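Local coordinates for protein probable acylphosphatase (Bacillus subtilis, PDB 3BR8) that catalyses the hydrolysis of acyl phosphates, releasing a carboxylate and inorganic phosphate, at residues F56-A59 against V60-G63. Numbering follows the deposited sequence.
Sequences FVEA and VKNG
Phe56 and Val60 meet one turn apart on the inner side of helix 50-62, one of the two helices that lie on the sheet in the ferredoxin-like alpha/beta sandwich of acylphosphatases. Their contact is a CH-pi interaction: Val60 CG2 sits over the centre of one face of the Phe56 ring, 3.9 Å from its centroid and 12° off the normal. The ring is brought there by placing CG anti to the backbone N (chi1 176°). It also packs on Val21 of helix 17-27 and Ile44 of the sheet, joining both helices to the strands. A serine in its place would probably open a gap between the helices and leave the Val60 methyl without its aromatic partner.

On the solvent side, Glu58 and Lys61 run alongside each other in a salt bridge, Lys61 NZ lying 2.7 Å from Glu58 OE2 on the syn side of the carboxylate. The bend at chi2 (-50°) turns the carboxylate toward the extended lysine.

Backbone bonds follow the helical pattern from Val60 N to Phe56 O (2.9 Å) and from Lys61 N to Val57 O (3.2 Å). In the last turn the bond shortens to an i to i+3 span, Asn62 N to Ala59 O at 3.0 Å; the i to i+4 bond from Gly63 N is weak, and Gly63 leaves the helix with positive phi. One water donates to both Glu58 O (2.8 Å) and Asn62 OD1 (3.1 Å).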
loop_
_atom_site.group_PDB
_atom_site.type_symbol
_atom_site.label_atom_id
_atom_site.label_comp_id
_atom_site.label_asym_id
_atom_site.label_seq_id
_atom_site.Cartn_x
_atom_site.Cartn_y
_atom_site.Cartn_z
ATOM N N PHE A 56 6.387 2.685 -5.798
ATOM C CA PHE A 56 5.272 2.762 -4.838
ATOM C C PHE A 56 5.725 2.525 -3.395
ATOM O O PHE A 56 5.339 3.283 -2.496
ATOM C CB PHE A 56 4.219 1.739 -5.253
ATOM C CG PHE A 56 3.029 1.614 -4.327
ATOM C CD1 PHE A 56 2.069 2.618 -4.233
ATOM C CD2 PHE A 56 2.807 0.422 -3.636
ATOM C CE1 PHE A 56 0.950 2.448 -3.421
ATOM C CE2 PHE A 56 1.685 0.251 -2.827
ATOM C CZ PHE A 56 0.750 1.262 -2.726
ATOM N N VAL A 57 6.534 1.490 -3.168
ATOM C CA VAL A 57 7.040 1.208 -1.826
ATOM C C VAL A 57 7.783 2.419 -1.251
ATOM O O VAL A 57 7.602 2.782 -0.080
ATOM C CB VAL A 57 7.938 -0.058 -1.827
ATOM C CG1 VAL A 57 8.715 -0.198 -0.520
ATOM C CG2 VAL A 57 7.088 -1.289 -2.054
ATOM N N GLU A 58 8.611 3.063 -2.073
ATOM C CA GLU A 58 9.329 4.252 -1.606
ATOM C C GLU A 58 8.399 5.415 -1.275
ATOM O O GLU A 58 8.586 6.118 -0.282
ATOM C CB GLU A 58 10.390 4.679 -2.615
ATOM C CG GLU A 58 11.519 3.683 -2.719
ATOM C CD GLU A 58 12.082 3.307 -1.352
ATOM O OE1 GLU A 58 12.631 4.203 -0.668
ATOM O OE2 GLU A 58 11.972 2.119 -0.974
ATOM N N ALA A 59 7.374 5.601 -2.101
ATOM C CA ALA A 59 6.386 6.655 -1.847
ATOM C C ALA A 59 5.618 6.399 -0.556
ATOM O O ALA A 59 5.393 7.312 0.241
ATOM C CB ALA A 59 5.421 6.796 -3.026
ATOM N N VAL A 60 5.237 5.147 -0.333
ATOM C CA VAL A 60 4.499 4.781 0.876
ATOM C C VAL A 60 5.286 5.172 2.134
ATOM O O VAL A 60 4.713 5.682 3.106
ATOM C CB VAL A 60 4.112 3.268 0.875
ATOM C CG1 VAL A 60 3.611 2.797 2.256
ATOM C CG2 VAL A 60 3.048 2.991 -0.196
ATOM N N LYS A 61 6.600 4.956 2.106
ATOM C CA LYS A 61 7.460 5.303 3.240
ATOM C C LYS A 61 7.363 6.783 3.619
ATOM O O LYS A 61 7.500 7.125 4.792
ATOM C CB LYS A 61 8.919 4.947 2.949
ATOM C CG LYS A 61 9.210 3.465 2.938
ATOM C CD LYS A 61 10.646 3.203 2.491
ATOM C CE LYS A 61 10.898 1.722 2.253
ATOM N NZ LYS A 61 12.246 1.453 1.667
ATOM N N ASN A 62 7.154 7.653 2.631
ATOM C CA ASN A 62 7.009 9.092 2.888
ATOM C C ASN A 62 5.706 9.453 3.608
ATOM O O ASN A 62 5.635 10.448 4.346
ATOM C CB ASN A 62 7.150 9.890 1.590
ATOM C CG ASN A 62 8.535 9.782 0.990
ATOM O OD1 ASN A 62 9.538 9.749 1.708
ATOM N ND2 ASN A 62 8.600 9.724 -0.333
ATOM N N GLY A 63 4.671 8.655 3.381
ATOM C CA GLY A 63 3.434 8.776 4.144
ATOM C C GLY A 63 2.563 9.964 3.808
ATOM O O GLY A 63 2.850 10.737 2.888
HETATM O O HOH W 1 10.982 7.201 0.646
#